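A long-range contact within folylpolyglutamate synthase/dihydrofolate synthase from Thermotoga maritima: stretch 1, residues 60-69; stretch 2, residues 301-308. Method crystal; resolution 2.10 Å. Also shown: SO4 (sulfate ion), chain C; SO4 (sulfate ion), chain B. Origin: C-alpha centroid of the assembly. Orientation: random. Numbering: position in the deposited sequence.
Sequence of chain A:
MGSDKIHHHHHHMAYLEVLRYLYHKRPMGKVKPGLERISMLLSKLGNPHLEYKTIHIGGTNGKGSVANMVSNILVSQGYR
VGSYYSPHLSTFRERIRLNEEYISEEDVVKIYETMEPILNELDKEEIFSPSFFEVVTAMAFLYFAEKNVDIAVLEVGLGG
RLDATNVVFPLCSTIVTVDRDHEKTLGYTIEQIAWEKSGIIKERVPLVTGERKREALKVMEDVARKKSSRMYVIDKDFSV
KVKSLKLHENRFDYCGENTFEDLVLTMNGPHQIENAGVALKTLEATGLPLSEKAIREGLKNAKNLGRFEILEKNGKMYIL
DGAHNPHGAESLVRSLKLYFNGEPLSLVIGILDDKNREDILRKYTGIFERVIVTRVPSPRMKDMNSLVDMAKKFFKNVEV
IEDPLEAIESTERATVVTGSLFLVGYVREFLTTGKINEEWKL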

# COMPACT_ATOMS: atom_id res chain seq x y z
N THR A 60 0.77 9.99 3.98
CA THR A 60 1.47 9.12 4.91
C THR A 60 0.80 7.73 5.08
O THR A 60 1.46 6.67 5.06
N ASN A 61 -0.52 7.74 5.25
CA ASN A 61 -1.27 6.52 5.42
C ASN A 61 -2.50 6.56 4.54
O ASN A 61 -3.12 7.60 4.40
N GLY A 62 -2.86 5.42 3.98
CA GLY A 62 -4.04 5.32 3.16
C GLY A 62 -3.80 5.46 1.67
O GLY A 62 -4.75 5.33 0.89
N LYS A 63 -2.58 5.74 1.25
CA LYS A 63 -2.41 5.99 -0.17
C LYS A 63 -2.56 4.70 -0.99
O LYS A 63 -3.13 4.73 -2.09
N GLY A 64 -2.05 3.59 -0.48
CA GLY A 64 -2.22 2.31 -1.10
C GLY A 64 -3.67 1.92 -1.17
O GLY A 64 -4.11 1.46 -2.22
N SER A 65 -4.41 2.04 -0.08
CA SER A 65 -5.88 1.73 -0.06
C SER A 65 -6.64 2.62 -1.00
O SER A 65 -7.53 2.15 -1.72
N VAL A 66 -6.37 3.93 -0.95
CA VAL A 66 -7.10 4.88 -1.82
C VAL A 66 -6.78 4.59 -3.28
O VAL A 66 -7.69 4.55 -4.12
N ALA A 67 -5.51 4.35 -3.60
CA ALA A 67 -5.16 3.97 -4.98
C ALA A 67 -5.92 2.73 -5.44
O ALA A 67 -6.47 2.68 -6.53
N ASN A 68 -5.88 1.70 -4.61
CA ASN A 68 -6.54 0.43 -4.89
C ASN A 68 -8.02 0.61 -5.13
O ASN A 68 -8.57 0.06 -6.05
N MET A 69 -8.66 1.38 -4.25
CA MET A 69 -10.08 1.67 -4.38
C MET A 69 -10.40 2.42 -5.70
O MET A 69 -11.35 2.08 -6.44
N ASN A 301 -14.58 -4.71 -3.89
CA ASN A 301 -13.44 -5.48 -4.45
C ASN A 301 -12.08 -5.03 -3.95
O ASN A 301 -11.14 -5.79 -3.97
N ALA A 302 -11.99 -3.77 -3.52
CA ALA A 302 -10.77 -3.23 -2.94
C ALA A 302 -10.19 -4.08 -1.79
O ALA A 302 -10.92 -4.57 -0.90
N LYS A 303 -8.87 -4.19 -1.81
CA LYS A 303 -8.13 -5.00 -0.87
C LYS A 303 -6.79 -4.33 -0.62
O LYS A 303 -6.12 -3.97 -1.57
N ASN A 304 -6.42 -4.15 0.65
CA ASN A 304 -5.11 -3.65 0.99
C ASN A 304 -4.37 -4.74 1.71
O ASN A 304 -4.66 -5.05 2.87
N LEU A 305 -3.39 -5.32 1.04
CA LEU A 305 -2.82 -6.57 1.53
C LEU A 305 -2.04 -6.36 2.83
O LEU A 305 -1.24 -5.43 2.95
N GLY A 306 -2.30 -7.24 3.79
CA GLY A 306 -1.61 -7.23 5.07
C GLY A 306 -1.90 -6.02 5.92
O GLY A 306 -1.20 -5.77 6.87
N ARG A 307 -2.95 -5.28 5.57
CA ARG A 307 -3.30 -4.11 6.28
C ARG A 307 -4.65 -4.40 6.91
O ARG A 307 -5.69 -4.08 6.37
N PHE A 308 -4.60 -5.03 8.07
CA PHE A 308 -5.78 -5.47 8.84
C PHE A 308 -6.67 -6.21 7.92
O PHE A 308 -7.86 -5.90 7.77

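A sulfate ion, probably from the crystallisation liquor, does much of the joining here: the chain C sulfate is gripped by both stretches at once, illustrating how an anion at a helix N-terminus can recruit distant side chains. The first stretch supplies backbone donors. Gly62 N, at the N-cap position, donates a hydrogen bond to sulfate O1 (2.8 Å), Gly64 N to O3 (2.7 Å) and Ser65 N to O4 (3.0 Å). Gly64 keeps this site open, since a CB there would come within 2.9 Å of sulfate O3. From the second stretch, Asn304 leaves its backbone sideways, but its t rotamer (chi1 -161°) brings the amide nearer, and Asn304 ND2 donates to sulfate O2 at 2.9 Å, with a weak hydrogen bond to O4, also at 2.9 Å. The same Asn304 ND2 lies 2.8 Å from Ser65 OG, whose side chain is in the m rotamer. Arg307, whose CA-to-CB bond points toward the first stretch, with chi1 m but chi2 and chi3 off their wells, brings NH1 to 2.8 Å from sulfate O1; sulfate O4 lies over one face of the guanidinium, and Asn61 OD1 sits at its edge, 4.5 Å from Arg307 NH1.

Farther along the helix, the contacts need no anion. Asn68 points toward the second stretch in the t rotamer, and its OD1 accepts a hydrogen bond from Lys303 N (2.8 Å, N-H...O angle 161°), satisfying a backbone donor just beyond the end of a helix. The Lys303 side chain itself points away from the first stretch. Ala302 points toward the first stretch, its CB 3.4 Å from Asn68 OD1 and 3.6 Å from Met69 CG. Met69, extended as m, t, t, adds a small apolar patch beside the polar bond. In all, 292 Å² is buried between touching residues at least 233 positions apart.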

# COMPACT_ATOMS: atom_id res chain seq x y z
CB THR A 60 1.58 9.86 6.23
OG1 THR A 60 2.25 11.11 5.99
CG2 THR A 60 2.49 9.11 7.20
CB ASN A 61 -1.67 6.32 6.89
CG ASN A 61 -0.46 6.11 7.79
OD1 ASN A 61 0.36 5.19 7.56
ND2 ASN A 61 -0.30 6.99 8.80
CB LYS A 63 -1.12 6.78 -0.52
CG LYS A 63 0.14 6.32 0.12
CD LYS A 63 1.37 6.88 -0.60
CE LYS A 63 2.66 6.32 0.08
NZ LYS A 63 2.59 6.32 1.58
CB SER A 65 -6.54 2.02 1.28
OG SER A 65 -6.10 1.18 2.32
CB VAL A 66 -6.82 6.35 -1.48
CG1 VAL A 66 -7.34 7.26 -2.58
CG2 VAL A 66 -7.46 6.72 -0.11
CB ALA A 67 -3.64 3.72 -5.12
CB ASN A 68 -6.33 -0.56 -3.75
CG ASN A 68 -6.78 -1.94 -4.12
OD1 ASN A 68 -7.87 -2.37 -3.73
ND2 ASN A 68 -5.96 -2.64 -4.92
CB MET A 69 -10.51 2.50 -3.20
CG MET A 69 -10.55 1.73 -1.89
SD MET A 69 -10.93 2.86 -0.51
CE MET A 69 -10.75 1.81 0.92
CB ASN A 301 -13.39 -5.36 -5.97
CG ASN A 301 -14.43 -6.19 -6.69
OD1 ASN A 301 -15.14 -7.01 -6.12
ND2 ASN A 301 -14.52 -5.96 -7.98
CB ALA A 302 -10.98 -1.82 -2.44
CB LYS A 303 -7.89 -6.36 -1.48
CG LYS A 303 -7.21 -7.34 -0.51
CD LYS A 303 -7.23 -8.79 -1.04
CE LYS A 303 -8.59 -9.52 -0.72
NZ LYS A 303 -9.08 -10.31 -1.92
CB ASN A 304 -5.21 -2.40 1.86
CG ASN A 304 -3.90 -1.58 1.87
OD1 ASN A 304 -2.91 -1.96 1.24
ND2 ASN A 304 -3.89 -0.47 2.60
CB LEU A 305 -1.91 -7.23 0.48
CG LEU A 305 -2.40 -7.42 -0.95
CD1 LEU A 305 -1.25 -7.95 -1.75
CD2 LEU A 305 -3.63 -8.29 -1.07
CB ARG A 307 -3.37 -2.96 5.29
CG ARG A 307 -1.99 -2.64 4.60
CD ARG A 307 -1.15 -1.56 5.29
NE ARG A 307 -2.01 -0.93 6.28
CZ ARG A 307 -1.98 0.34 6.63
NH1 ARG A 307 -1.09 1.19 6.14
NH2 ARG A 307 -2.85 0.77 7.54
CB PHE A 308 -6.54 -4.35 9.57
CG PHE A 308 -7.47 -4.88 10.64
CD1 PHE A 308 -6.96 -5.53 11.75
CD2 PHE A 308 -8.85 -4.79 10.51
CE1 PHE A 308 -7.79 -6.03 12.72
CE2 PHE A 308 -9.67 -5.31 11.49
CZ PHE A 308 -9.13 -5.95 12.58
S SO4 C . -1.71 2.30 2.95
O1 SO4 C . -1.40 3.07 4.15
O2 SO4 C . -1.37 0.90 3.03
O3 SO4 C . -0.88 2.94 1.91
O4 SO4 C . -3.14 2.33 2.64
S SO4 B . 5.35 8.78 2.81
O1 SO4 B . 5.70 7.50 2.19
O2 SO4 B . 4.93 8.55 4.19
O3 SO4 B . 4.27 9.36 2.00
O4 SO4 B . 6.46 9.72 2.78